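Local coordinates for protein glucose dehydrogenase (Haloferax mediterranei, PDB 2B5W) that catalyses the zinc-dependent oxidation of D-glucose and related aldose sugars, passing the electrons to NADP+ or, less readily, to NAD+, at residues V6-D11 with G47-F52; V35-T40 with I348-E353; D57-G62 with G119-M124; V87-A92 with F113-V118. The protein carries 1 engineered substitution. One frame throughout, in Å; residues are numbered along the deposited sequence.

Interaction 1 of 4, residues V6-D11 with G47-F52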
loop_
_atom_site.group_PDB
_atom_site.type_symbol
_atom_site.label_atom_id
_atom_site.label_comp_id
_atom_site.label_asym_id
_atom_site.label_seq_id
_atom_site.Cartn_x
_atom_site.Cartn_y
_atom_site.Cartn_z
ATOM N N VAL A 6 8.353 -33.433 11.870
ATOM C CA VAL A 6 9.577 -33.522 11.045
ATOM C C VAL A 6 10.763 -33.646 12.032
ATOM O O VAL A 6 10.790 -33.029 13.101
ATOM C CB VAL A 6 9.748 -32.317 10.096
ATOM C CG1 VAL A 6 8.727 -32.383 8.945
ATOM C CG2 VAL A 6 9.645 -30.985 10.826
ATOM N N LYS A 7 11.721 -34.498 11.691
ATOM C CA LYS A 7 12.925 -34.698 12.494
ATOM C C LYS A 7 14.142 -34.349 11.643
ATOM O O LYS A 7 14.085 -34.364 10.398
ATOM C CB LYS A 7 13.047 -36.164 12.920
ATOM C CG LYS A 7 12.341 -36.574 14.204
ATOM C CD LYS A 7 11.999 -38.066 14.141
ATOM C CE LYS A 7 12.098 -38.784 15.477
ATOM N NZ LYS A 7 11.761 -40.247 15.305
ATOM N N ARG A 8 15.239 -34.008 12.320
ATOM C CA ARG A 8 16.517 -33.859 11.622
ATOM C C ARG A 8 16.885 -35.185 10.979
ATOM O O ARG A 8 16.875 -36.229 11.645
ATOM C CB ARG A 8 17.611 -33.460 12.611
ATOM C CG ARG A 8 17.425 -32.051 13.173
ATOM C CD ARG A 8 18.478 -31.682 14.218
ATOM N NE ARG A 8 18.299 -30.326 14.759
ATOM C CZ ARG A 8 19.097 -29.777 15.684
ATOM N NH1 ARG A 8 20.138 -30.455 16.188
ATOM N NH2 ARG A 8 18.935 -28.542 16.177
ATOM N N GLY A 9 17.134 -35.172 9.670
ATOM C CA GLY A 9 17.563 -36.367 8.963
ATOM C C GLY A 9 16.476 -37.165 8.259
ATOM O O GLY A 9 16.789 -37.944 7.362
ATOM N N GLU A 10 15.215 -36.996 8.659
ATOM C CA GLU A 10 14.100 -37.651 7.982
ATOM C C GLU A 10 13.591 -36.690 6.908
ATOM O O GLU A 10 13.359 -35.516 7.188
ATOM C CB GLU A 10 12.966 -37.992 8.977
ATOM C CG GLU A 10 13.317 -39.027 10.054
ATOM C CD GLU A 10 13.348 -40.460 9.544
ATOM O OE1 GLU A 10 12.638 -40.787 8.567
ATOM O OE2 GLU A 10 14.092 -41.273 10.128
ATOM N N ASP A 11 13.411 -37.174 5.685
ATOM C CA ASP A 11 12.933 -36.307 4.598
ATOM C C ASP A 11 11.412 -36.081 4.634
ATOM O O ASP A 11 10.911 -35.096 4.067
ATOM C CB ASP A 11 13.333 -36.886 3.231
ATOM C CG ASP A 11 14.852 -36.965 3.039
ATOM O OD1 ASP A 11 15.596 -36.197 3.690
ATOM O OD2 ASP A 11 15.383 -37.769 2.248
ATOM N N GLY A 47 12.390 -27.364 4.488
ATOM C CA GLY A 47 13.354 -26.471 5.103
ATOM C C GLY A 47 14.315 -27.204 6.019
ATOM O O GLY A 47 14.394 -28.439 6.007
ATOM N N GLY A 48 15.049 -26.433 6.816
ATOM C CA GLY A 48 15.989 -26.986 7.773
ATOM C C GLY A 48 15.346 -27.241 9.122
ATOM O O GLY A 48 14.122 -27.219 9.258
ATOM N N HIS A 49 16.182 -27.474 10.127
ATOM C CA HIS A 49 15.711 -27.685 11.494
ATOM C C HIS A 49 15.891 -26.429 12.364
ATOM O O HIS A 49 15.903 -26.521 13.594
ATOM C CB HIS A 49 16.390 -28.920 12.134
ATOM C CG HIS A 49 17.891 -28.893 12.101
ATOM N ND1 HIS A 49 18.621 -29.278 10.996
ATOM C CD2 HIS A 49 18.796 -28.545 13.045
ATOM C CE1 HIS A 49 19.910 -29.154 11.256
ATOM N NE2 HIS A 49 20.043 -28.713 12.495
ATOM N N GLY A 50 16.007 -25.262 11.730
ATOM C CA GLY A 50 16.184 -24.010 12.451
ATOM C C GLY A 50 14.944 -23.607 13.233
ATOM O O GLY A 50 15.044 -23.093 14.351
ATOM N N GLY A 51 13.783 -23.844 12.628
ATOM C CA GLY A 51 12.499 -23.594 13.256
ATOM C C GLY A 51 12.071 -24.571 14.346
ATOM O O GLY A 51 11.002 -24.399 14.920
ATOM N N PHE A 52 12.874 -25.585 14.652
ATOM C CA PHE A 52 12.521 -26.504 15.723
ATOM C C PHE A 52 12.496 -25.715 17.025
ATOM O O PHE A 52 13.272 -24.749 17.186
ATOM C CB PHE A 52 13.517 -27.677 15.849
ATOM C CG PHE A 52 13.413 -28.724 14.754
ATOM C CD1 PHE A 52 12.778 -28.466 13.548
ATOM C CD2 PHE A 52 14.002 -29.958 14.935
ATOM C CE1 PHE A 52 12.693 -29.424 12.557
ATOM C CE2 PHE A 52 13.936 -30.920 13.938
ATOM C CZ PHE A 52 13.274 -30.650 12.751
#
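Arg8 N and Lys7 C lie at the edge of the Phe52 ring, in its plane. His49 CB, from the same loop as Phe52, lies over the centre of one face, 3.5 Å above the plane. Phe52 CE2 comes within 3.7 Å of Arg8 N, a buried amide that has no hydrogen-bond partner in the model. Phe52 CE1 also packs on Val6 CG2 at 3.8 Å. The His49 ring carries the Arg8 side chain over one face. Arg8 CD makes a CH-pi contact, 3.6 Å from the centroid of the His49 ring. The arginine chain is extended from CG to NE and crosses the histidine at about a right angle. Beyond CD the two groups are modelled too close, so the exact fit of the guanidinium is doubtful. His49 is a substrate-binding residue. The contact therefore brings a sugar-binding loop against the turn that follows the first strand, a type II turn from Lys7 to Glu10. Segment 47-52 leaves helix 39-46 and leads toward strand 58-60. Strand 2-7 is the middle strand of its antiparallel sheet, between strands 14-17 and 58-60, and Val6 and Phe52 both also touch Leu59 of strand 58-60.

Interaction 2 of 4, residues V35-T40 with I348-E353; sequences VGVCGT and IKTAIE. Engineered in segment 35-40: Cys38 (natural residue Asp). With ZN (zinc ion), chain B; NAP (NADP nicotinamide-adenine-dinucleotide phosphate), chain I.
The catalytic zinc site and the NADP pocket begin where this antiparallel strand pair ends. Val35 and Ile352 form a hydrogen-bonded pair. Val35 N reaches Ile352 O at 3.0 Å, and Ile352 N returns a bond to Val35 O at 2.9 Å. Gly36 faces Ala351 in a non-hydrogen-bonded pair with the CA atoms only 4.0 Å apart. A side chain at Gly36 would press on CE of Lys349. Val37 N then bonds to Thr350 O, and Val37 CB rests against Thr350 OG1, whose polar partner is Ala340 O. Lys349 starts with CG anti to its backbone N (chi1 -177°) and bends at chi2. Its NZ bonds to Val37 O at 2.8 Å, with the donor above the carbonyl plane. The same NZ forms a salt bridge with Glu64, a zinc ligand. Next along the chain, the engineered Cys38, an aspartate in nature, binds the zinc ion through SG at 2.3 Å. His63 and Glu64 are the other protein ligands in this structure. SG also takes a weak capping bond from Thr40 N at the start of helix 39-46. Gly39 N gives a hydrogen bond to NADP O2N at 3.1 Å, and a side chain at Gly39 would clash with NADP O3. Lys349 thus links the carbonyl just before one zinc ligand to the carboxylate of another. Its positive charge probably offsets part of the negative charge on Glu64 and so may temper that ligand's donation to the metal.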
loop_
_atom_site.group_PDB
_atom_site.type_symbol
_atom_site.label_atom_id
_atom_site.label_comp_id
_atom_site.label_asym_id
_atom_site.label_seq_id
_atom_site.Cartn_x
_atom_site.Cartn_y
_atom_site.Cartn_z
ATOM N N VAL A 35 -6.600 -31.533 11.136
ATOM C CA VAL A 35 -5.586 -30.520 10.886
ATOM C C VAL A 35 -5.290 -30.505 9.405
ATOM O O VAL A 35 -5.015 -31.540 8.796
ATOM C CB VAL A 35 -4.284 -30.772 11.674
ATOM C CG1 VAL A 35 -3.325 -29.627 11.481
ATOM C CG2 VAL A 35 -4.581 -31.004 13.119
ATOM N N GLY A 36 -5.416 -29.348 8.784
ATOM C CA GLY A 36 -5.127 -29.168 7.392
ATOM C C GLY A 36 -3.655 -29.093 7.064
ATOM O O GLY A 36 -2.809 -28.888 7.928
ATOM N N VAL A 37 -3.359 -29.295 5.787
ATOM C CA VAL A 37 -2.016 -29.186 5.228
ATOM C C VAL A 37 -2.054 -28.112 4.142
ATOM O O VAL A 37 -3.004 -28.013 3.378
ATOM C CB VAL A 37 -1.605 -30.523 4.639
ATOM C CG1 VAL A 37 -0.256 -30.433 3.930
ATOM C CG2 VAL A 37 -1.567 -31.615 5.716
ATOM N N CYS A 38 -1.099 -27.189 4.128
ATOM C CA CYS A 38 -1.013 -26.226 3.020
ATOM C C CYS A 38 0.429 -26.072 2.586
ATOM O O CYS A 38 1.318 -26.751 3.095
ATOM C CB CYS A 38 -1.602 -24.857 3.363
ATOM S SG CYS A 38 -0.538 -23.776 4.362
ATOM N N GLY A 39 0.652 -25.153 1.655
ATOM C CA GLY A 39 1.984 -24.958 1.114
ATOM C C GLY A 39 2.997 -24.668 2.203
ATOM O O GLY A 39 4.140 -25.108 2.138
ATOM N N THR A 40 2.583 -23.918 3.213
ATOM C CA THR A 40 3.466 -23.638 4.329
ATOM C C THR A 40 4.030 -24.913 4.935
ATOM O O THR A 40 5.186 -24.964 5.342
ATOM C CB THR A 40 2.725 -22.831 5.438
ATOM O OG1 THR A 40 2.170 -21.611 4.891
ATOM C CG2 THR A 40 3.728 -22.366 6.505
ATOM N N ILE A 348 -5.477 -30.825 -3.912
ATOM C CA ILE A 348 -5.684 -29.393 -3.725
ATOM C C ILE A 348 -5.569 -29.080 -2.234
ATOM O O ILE A 348 -4.579 -28.513 -1.812
ATOM C CB ILE A 348 -7.001 -28.936 -4.317
ATOM C CG1 ILE A 348 -7.009 -29.227 -5.822
ATOM C CG2 ILE A 348 -7.204 -27.431 -4.037
ATOM C CD1 ILE A 348 -8.314 -28.943 -6.483
ATOM N N LYS A 349 -6.574 -29.438 -1.457
ATOM C CA LYS A 349 -6.518 -29.299 -0.015
ATOM C C LYS A 349 -6.761 -30.629 0.685
ATOM O O LYS A 349 -7.717 -31.311 0.366
ATOM C CB LYS A 349 -7.591 -28.317 0.456
ATOM C CG LYS A 349 -7.582 -28.053 1.923
ATOM C CD LYS A 349 -6.327 -27.253 2.252
ATOM C CE LYS A 349 -6.250 -26.844 3.660
ATOM N NZ LYS A 349 -4.977 -26.108 3.818
ATOM N N THR A 350 -5.916 -30.935 1.657
ATOM C CA THR A 350 -6.020 -32.161 2.442
ATOM C C THR A 350 -5.990 -31.849 3.899
ATOM O O THR A 350 -5.604 -30.759 4.293
ATOM C CB THR A 350 -4.870 -33.106 2.160
ATOM O OG1 THR A 350 -3.634 -32.486 2.532
ATOM C CG2 THR A 350 -4.731 -33.441 0.661
ATOM N N ALA A 351 -6.411 -32.813 4.688
ATOM C CA ALA A 351 -6.324 -32.750 6.126
ATOM C C ALA A 351 -6.119 -34.148 6.671
ATOM O O ALA A 351 -6.386 -35.122 5.989
ATOM C CB ALA A 351 -7.591 -32.158 6.732
ATOM N N ILE A 352 -5.673 -34.213 7.922
ATOM C CA ILE A 352 -5.569 -35.438 8.694
ATOM C C ILE A 352 -6.580 -35.404 9.822
ATOM O O ILE A 352 -6.653 -34.440 10.568
ATOM C CB ILE A 352 -4.164 -35.599 9.277
ATOM C CG1 ILE A 352 -3.145 -35.661 8.123
ATOM C CG2 ILE A 352 -4.089 -36.871 10.146
ATOM C CD1 ILE A 352 -1.703 -35.448 8.541
ATOM N N GLU A 353 -7.337 -36.480 9.955
ATOM C CA GLU A 353 -8.329 -36.637 10.993
ATOM C C GLU A 353 -7.744 -37.442 12.144
ATOM O O GLU A 353 -7.424 -38.624 11.974
ATOM C CB GLU A 353 -9.575 -37.326 10.453
ATOM C CG GLU A 353 -10.659 -37.515 11.514
ATOM C CD GLU A 353 -11.962 -37.908 10.915
ATOM O OE1 GLU A 353 -12.166 -39.111 10.697
ATOM O OE2 GLU A 353 -12.795 -37.006 10.712
HETATM ZN ZN ZN B . -1.885 -23.297 6.149
HETATM P PA NAP I . 0.867 -23.593 -3.208
HETATM O O1A NAP I . 2.260 -23.950 -3.414
HETATM O O2A NAP I . -0.044 -24.805 -2.966
HETATM O O5B NAP I . 0.284 -22.813 -4.449
HETATM C C5B NAP I . 1.015 -21.910 -5.235
HETATM C C4B NAP I . 0.388 -22.085 -6.600
HETATM O O4B NAP I . 0.877 -21.056 -7.431
HETATM C C3B NAP I . 0.721 -23.435 -7.265
HETATM O O3B NAP I . -0.436 -24.188 -7.595
HETATM C C2B NAP I . 1.518 -23.037 -8.509
HETATM O O2B NAP I . 1.208 -23.777 -9.678
HETATM C C1B NAP I . 1.121 -21.595 -8.712
HETATM N N9A NAP I . 2.180 -20.838 -9.350
HETATM C C8A NAP I . 3.462 -20.660 -8.886
HETATM N N7A NAP I . 4.132 -19.902 -9.775
HETATM C C5A NAP I . 3.295 -19.635 -10.832
HETATM C C6A NAP I . 3.427 -18.922 -12.028
HETATM N N6A NAP I . 4.590 -18.355 -12.412
HETATM N N1A NAP I . 2.355 -18.834 -12.884
HETATM C C2A NAP I . 1.143 -19.412 -12.571
HETATM N N3A NAP I . 0.996 -20.125 -11.394
HETATM C C4A NAP I . 2.045 -20.216 -10.541
HETATM O O3 NAP I . 0.690 -22.733 -1.878
HETATM P PN NAP I . -0.632 -22.217 -1.099
HETATM O O1N NAP I . -1.745 -21.886 -2.035
HETATM O O2N NAP I . -0.916 -23.023 0.131
HETATM O O5D NAP I . 0.174 -20.881 -0.752
HETATM C C5D NAP I . 0.334 -19.862 -1.720
HETATM C C4D NAP I . 1.422 -18.879 -1.294
HETATM O O4D NAP I . 0.972 -18.208 -0.113
HETATM C C3D NAP I . 2.756 -19.542 -0.938
HETATM O O3D NAP I . 3.843 -18.781 -1.424
HETATM C C2D NAP I . 2.724 -19.572 0.586
HETATM O O2D NAP I . 3.979 -19.659 1.210
HETATM C C1D NAP I . 1.989 -18.266 0.887
HETATM N N1N NAP I . 1.259 -18.208 2.159
HETATM C C2N NAP I . 1.429 -17.056 2.863
HETATM C C3N NAP I . 0.722 -16.861 4.015
HETATM C C7N NAP I . 0.835 -15.493 4.623
HETATM O O7N NAP I . 0.257 -15.440 5.888
HETATM N N7N NAP I . 1.452 -14.488 3.943
HETATM C C4N NAP I . -0.148 -17.833 4.525
HETATM C C5N NAP I . -0.320 -18.999 3.789
HETATM C C6N NAP I . 0.373 -19.170 2.582
HETATM P P2B NAP I . 2.026 -25.158 -10.081
HETATM O O1X NAP I . 1.772 -26.222 -9.145
HETATM O O2X NAP I . 1.502 -25.446 -11.503
HETATM O O3X NAP I . 3.525 -24.847 -10.130
#

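Interaction 3 of 4, residues D57-G62 with G119-M124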
loop_
_atom_site.group_PDB
_atom_site.type_symbol
_atom_site.label_atom_id
_atom_site.label_comp_id
_atom_site.label_asym_id
_atom_site.label_seq_id
_atom_site.Cartn_x
_atom_site.Cartn_y
_atom_site.Cartn_z
ATOM N N ASP A 57 14.304 -32.121 19.280
ATOM C CA ASP A 57 14.833 -32.855 18.136
ATOM C C ASP A 57 13.809 -33.087 17.029
ATOM O O ASP A 57 14.051 -33.874 16.106
ATOM C CB ASP A 57 15.442 -34.206 18.581
ATOM C CG ASP A 57 14.409 -35.204 19.110
ATOM O OD1 ASP A 57 13.182 -34.979 19.034
ATOM O OD2 ASP A 57 14.758 -36.280 19.634
ATOM N N HIS A 58 12.701 -32.357 17.100
ATOM C CA HIS A 58 11.641 -32.485 16.106
ATOM C C HIS A 58 10.770 -31.238 16.159
ATOM O O HIS A 58 10.885 -30.432 17.092
ATOM C CB HIS A 58 10.792 -33.725 16.417
ATOM C CG HIS A 58 9.980 -33.605 17.672
ATOM N ND1 HIS A 58 10.503 -33.814 18.931
ATOM C CD2 HIS A 58 8.687 -33.236 17.867
ATOM C CE1 HIS A 58 9.567 -33.609 19.838
ATOM N NE2 HIS A 58 8.450 -33.267 19.217
ATOM N N LEU A 59 9.893 -31.122 15.170
ATOM C CA LEU A 59 8.852 -30.117 15.166
ATOM C C LEU A 59 7.540 -30.821 14.800
ATOM O O LEU A 59 7.424 -31.400 13.728
ATOM C CB LEU A 59 9.158 -29.044 14.136
ATOM C CG LEU A 59 8.033 -28.022 13.883
ATOM C CD1 LEU A 59 7.794 -27.201 15.120
ATOM C CD2 LEU A 59 8.406 -27.150 12.740
ATOM N N VAL A 60 6.578 -30.782 15.713
ATOM C CA VAL A 60 5.231 -31.283 15.384
ATOM C C VAL A 60 4.628 -30.322 14.360
ATOM O O VAL A 60 4.679 -29.087 14.557
ATOM C CB VAL A 60 4.337 -31.368 16.615
ATOM C CG1 VAL A 60 2.904 -31.700 16.227
ATOM C CG2 VAL A 60 4.869 -32.429 17.613
ATOM N N LEU A 61 4.126 -30.864 13.254
ATOM C CA LEU A 61 3.601 -30.059 12.182
ATOM C C LEU A 61 2.160 -29.622 12.463
ATOM O O LEU A 61 1.537 -30.114 13.384
ATOM C CB LEU A 61 3.654 -30.835 10.882
ATOM C CG LEU A 61 5.043 -31.215 10.346
ATOM C CD1 LEU A 61 4.849 -32.152 9.149
ATOM C CD2 LEU A 61 5.809 -29.977 9.961
ATOM N N GLY A 62 1.675 -28.716 11.612
ATOM C CA GLY A 62 0.269 -28.360 11.538
ATOM C C GLY A 62 -0.058 -27.053 12.225
ATOM O O GLY A 62 0.135 -26.900 13.436
ATOM N N GLY A 119 9.568 -22.303 15.905
ATOM C CA GLY A 119 9.797 -22.129 17.319
ATOM C C GLY A 119 8.878 -22.832 18.292
ATOM O O GLY A 119 9.162 -22.875 19.496
ATOM N N ALA A 120 7.776 -23.417 17.788
ATOM C CA ALA A 120 6.779 -24.011 18.665
ATOM C C ALA A 120 6.081 -25.147 17.915
ATOM O O ALA A 120 5.761 -25.025 16.748
ATOM C CB ALA A 120 5.766 -22.979 19.142
ATOM N N HIS A 121 5.873 -26.250 18.603
ATOM C CA HIS A 121 5.159 -27.389 18.056
ATOM C C HIS A 121 3.750 -27.001 17.634
ATOM O O HIS A 121 3.119 -26.165 18.257
ATOM C CB HIS A 121 5.054 -28.499 19.079
ATOM C CG HIS A 121 6.372 -29.101 19.414
ATOM N ND1 HIS A 121 7.204 -29.604 18.446
ATOM C CD2 HIS A 121 7.014 -29.250 20.598
ATOM C CE1 HIS A 121 8.309 -30.060 19.026
ATOM N NE2 HIS A 121 8.220 -29.851 20.323
ATOM N N GLY A 122 3.318 -27.661 16.574
ATOM C CA GLY A 122 2.015 -27.433 15.971
ATOM C C GLY A 122 0.932 -28.290 16.596
ATOM O O GLY A 122 1.019 -28.694 17.765
ATOM N N TYR A 123 -0.092 -28.586 15.785
ATOM C CA TYR A 123 -1.333 -29.148 16.246
ATOM C C TYR A 123 -1.616 -30.588 15.785
ATOM O O TYR A 123 -2.639 -31.154 16.187
ATOM C CB TYR A 123 -2.502 -28.254 15.804
ATOM C CG TYR A 123 -2.388 -26.832 16.312
ATOM C CD1 TYR A 123 -2.316 -26.574 17.673
ATOM C CD2 TYR A 123 -2.342 -25.740 15.438
ATOM C CE1 TYR A 123 -2.197 -25.286 18.148
ATOM C CE2 TYR A 123 -2.207 -24.475 15.907
ATOM C CZ TYR A 123 -2.136 -24.246 17.261
ATOM O OH TYR A 123 -2.009 -22.970 17.774
ATOM N N MET A 124 -0.709 -31.177 14.996
ATOM C CA MET A 124 -0.891 -32.546 14.530
ATOM C C MET A 124 -0.515 -33.540 15.627
ATOM O O MET A 124 0.468 -34.276 15.513
ATOM C CB MET A 124 -0.091 -32.832 13.258
ATOM C CG MET A 124 -0.669 -32.168 12.063
ATOM S SD MET A 124 0.213 -32.577 10.563
ATOM C CE MET A 124 -0.803 -31.652 9.382
#
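The touching parts, 58-62 and 120-124, run 63° apart, and the amides of residues 122-124 bond to the carbonyl oxygens of Val60, Leu61 and Gly62, within the GroES-like domain of this alcohol dehydrogenase family. Gly122 N bonds to Val60 O at 2.8 Å, Tyr123 N to Gly62 O and Met124 N to Leu61 O. The glycines permit this approach: a side chain on Gly62 would clash with Met124 CG, and one on Gly122 would clash with the carbonyl oxygens of residues 60 to 62. His121 is the main side chain of the contact. Its CG lies anti to the carbonyl carbon, and ND1 accepts from Val60 N at 3.0 Å, almost straight at 178°. The donor is tilted slightly from the imidazole plane. NE2, the other ring nitrogen, bonds to Glu56. An alanine in place of His121 would probably leave Val60 N and Glu56 without these partners and open a gap beside His58. The His58 and His121 rings are nearly parallel, with planes 14° apart, but displaced, with little of one ring over the other. His58 ND1 in turn bonds to Asp57 OD1 at 2.9 Å. Further on, Val60 CG1 packs against Met124 O. Met124 CB and CG lie against Leu61 O, and SD comes 3.9 Å from Leu61 CB.

Interaction 4 of 4, residues V87-A92 with F113-V118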
loop_
_atom_site.group_PDB
_atom_site.type_symbol
_atom_site.label_atom_id
_atom_site.label_comp_id
_atom_site.label_asym_id
_atom_site.label_seq_id
_atom_site.Cartn_x
_atom_site.Cartn_y
_atom_site.Cartn_z
ATOM N N VAL A 87 -2.356 -19.099 15.515
ATOM C CA VAL A 87 -1.043 -19.668 15.257
ATOM C C VAL A 87 0.083 -19.047 16.072
ATOM O O VAL A 87 1.006 -19.750 16.492
ATOM C CB VAL A 87 -0.741 -19.556 13.759
ATOM C CG1 VAL A 87 0.603 -20.177 13.427
ATOM C CG2 VAL A 87 -1.836 -20.287 12.943
ATOM N N ARG A 88 0.028 -17.732 16.335
ATOM C CA ARG A 88 1.176 -17.106 16.966
ATOM C C ARG A 88 1.114 -17.124 18.465
ATOM O O ARG A 88 0.070 -16.935 19.077
ATOM C CB ARG A 88 1.357 -15.676 16.463
ATOM C CG ARG A 88 1.935 -15.615 15.090
ATOM C CD ARG A 88 2.239 -14.241 14.546
ATOM N NE ARG A 88 2.874 -14.328 13.229
ATOM C CZ ARG A 88 3.430 -13.301 12.605
ATOM N NH1 ARG A 88 3.420 -12.101 13.164
ATOM N NH2 ARG A 88 4.041 -13.476 11.437
ATOM N N ARG A 89 2.278 -17.379 19.044
ATOM C CA ARG A 89 2.472 -17.407 20.499
ATOM C C ARG A 89 3.719 -16.597 20.824
ATOM O O ARG A 89 4.616 -16.433 19.988
ATOM C CB ARG A 89 2.620 -18.841 20.993
ATOM C CG ARG A 89 1.403 -19.704 20.726
ATOM C CD ARG A 89 0.191 -19.401 21.588
ATOM N NE ARG A 89 -0.909 -20.305 21.304
ATOM C CZ ARG A 89 -1.782 -20.131 20.297
ATOM N NH1 ARG A 89 -1.727 -19.083 19.517
ATOM N NH2 ARG A 89 -2.714 -21.021 20.100
ATOM N N PRO A 90 3.794 -16.111 22.053
ATOM C CA PRO A 90 4.953 -15.300 22.454
ATOM C C PRO A 90 6.249 -16.065 22.354
ATOM O O PRO A 90 6.268 -17.290 22.589
ATOM C CB PRO A 90 4.642 -14.917 23.913
ATOM C CG PRO A 90 3.305 -15.343 24.207
ATOM C CD PRO A 90 2.782 -16.209 23.115
ATOM N N PRO A 91 7.328 -15.368 22.008
ATOM C CA PRO A 91 8.642 -15.998 21.871
ATOM C C PRO A 91 9.271 -16.252 23.259
ATOM O O PRO A 91 8.634 -16.008 24.283
ATOM C CB PRO A 91 9.444 -14.951 21.095
ATOM C CG PRO A 91 8.887 -13.689 21.548
ATOM C CD PRO A 91 7.399 -13.918 21.757
ATOM N N ALA A 92 10.517 -16.699 23.239
ATOM C CA ALA A 92 11.237 -17.095 24.455
ATOM C C ALA A 92 11.394 -15.918 25.436
ATOM O O ALA A 92 11.349 -16.120 26.642
ATOM C CB ALA A 92 12.612 -17.706 24.079
ATOM N N PHE A 113 6.549 -16.819 18.002
ATOM C CA PHE A 113 6.603 -18.161 17.441
ATOM C C PHE A 113 5.296 -18.414 16.663
ATOM O O PHE A 113 4.263 -17.826 16.969
ATOM C CB PHE A 113 6.661 -19.193 18.559
ATOM C CG PHE A 113 7.932 -19.181 19.380
ATOM C CD1 PHE A 113 9.146 -18.782 18.842
ATOM C CD2 PHE A 113 7.900 -19.664 20.677
ATOM C CE1 PHE A 113 10.320 -18.826 19.610
ATOM C CE2 PHE A 113 9.097 -19.692 21.459
ATOM C CZ PHE A 113 10.273 -19.295 20.901
ATOM N N GLU A 114 5.370 -19.309 15.679
ATOM C CA GLU A 114 4.199 -19.793 14.952
ATOM C C GLU A 114 4.113 -21.296 15.167
ATOM O O GLU A 114 4.999 -22.032 14.794
ATOM C CB GLU A 114 4.285 -19.467 13.449
ATOM C CG GLU A 114 3.827 -18.048 13.165
ATOM C CD GLU A 114 4.065 -17.584 11.739
ATOM O OE1 GLU A 114 4.780 -18.264 10.978
ATOM O OE2 GLU A 114 3.534 -16.504 11.391
ATOM N N ARG A 115 3.043 -21.731 15.774
ATOM C CA ARG A 115 2.850 -23.149 16.072
ATOM C C ARG A 115 2.824 -23.950 14.765
ATOM O O ARG A 115 2.090 -23.633 13.824
ATOM C CB ARG A 115 1.573 -23.331 16.888
ATOM C CG ARG A 115 1.727 -22.816 18.333
ATOM C CD ARG A 115 0.857 -23.429 19.400
ATOM N NE ARG A 115 0.972 -24.886 19.436
ATOM C CZ ARG A 115 0.405 -25.659 20.339
ATOM N NH1 ARG A 115 -0.301 -25.142 21.336
ATOM N NH2 ARG A 115 0.529 -26.983 20.229
ATOM N N GLY A 116 3.666 -24.989 14.718
ATOM C CA GLY A 116 3.797 -25.849 13.557
ATOM C C GLY A 116 4.726 -25.329 12.476
ATOM O O GLY A 116 4.871 -25.947 11.430
ATOM N N ILE A 117 5.327 -24.167 12.697
ATOM C CA ILE A 117 6.074 -23.493 11.649
ATOM C C ILE A 117 7.441 -23.023 12.141
ATOM O O ILE A 117 8.462 -23.378 11.563
ATOM C CB ILE A 117 5.264 -22.323 11.083
ATOM C CG1 ILE A 117 3.925 -22.797 10.583
ATOM C CG2 ILE A 117 6.047 -21.661 9.930
ATOM C CD1 ILE A 117 2.982 -21.637 10.193
ATOM N N VAL A 118 7.451 -22.194 13.177
ATOM C CA VAL A 118 8.732 -21.714 13.726
ATOM C C VAL A 118 8.711 -21.547 15.233
ATOM O O VAL A 118 7.922 -20.782 15.806
ATOM C CB VAL A 118 9.200 -20.426 13.028
ATOM C CG1 VAL A 118 8.122 -19.332 13.067
ATOM C CG2 VAL A 118 10.533 -19.938 13.626
#
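Arg88 and Glu114 lie side by side and point the same way from a non-hydrogen-bonded strand pair. Both place CG anti to the carbonyl carbon, Arg88 with chi1 -76°, and both chains are extended beyond it. Arg88 grips one oxygen with two nitrogens: NE to Glu114 OE2 at 2.9 Å and NH2 to the same OE2 at 3.1 Å. OE2 lies in the guanidinium plane, and both nitrogens approach from the same face of the carboxylate. A leucine in place of Arg88 would probably leave the Glu114 carboxylate without its countercharge and freer to turn. Glu114 is a substrate-binding residue. Phe113 is on the opposite face of the strand pair, and Pro91 CA sits over its ring centre at 3.7 Å in a CH-pi contact. Arg89 is bent at chi2, and its NH1 bonds to Arg88 O at 2.8 Å. Its CG packs against CG of Arg115 at 3.9 Å, while the two guanidinium planes stand 82° apart. Arg115 bends at chi3, and its NE bonds to His121 O. Val87 CG1 touches Glu114 CB. Arg89 and Phe113 exchange backbone bonds, and Arg115 N meets Val87 O. A classic beta bulge sets Ile117 and Val118 opposite Glu114. Strand 113-115 lies between strands 88-89 and 119-120, and Ile117 packs on helix 39-46.

How the interactions relate
Interactions 1, 3 and 4 lie on the same side of the chain's centre. Interactions 1 and 3 have centres 10 Å apart and share a sheet: Val6 N meets Leu59 O at 2.9 Å. A second tie joins Gly51 O and Gly119 N. The centres of interactions 3 and 4 are 10 Å apart, and Arg115 NH2 reaches Gly122 O at 3.0 Å. Interaction 2 lies deeper and closes a chain loop that holds interactions 3 and 4. Met124 CE packs on Val37 CG2 at 3.7 Å, and Thr40 CG2 meets Ile117 CD1. The active site draws on interactions 1, 2 and 4, which supply substrate-binding His49, Thr40 and Glu114. Gly62 CA lies about 8 Å from the zinc.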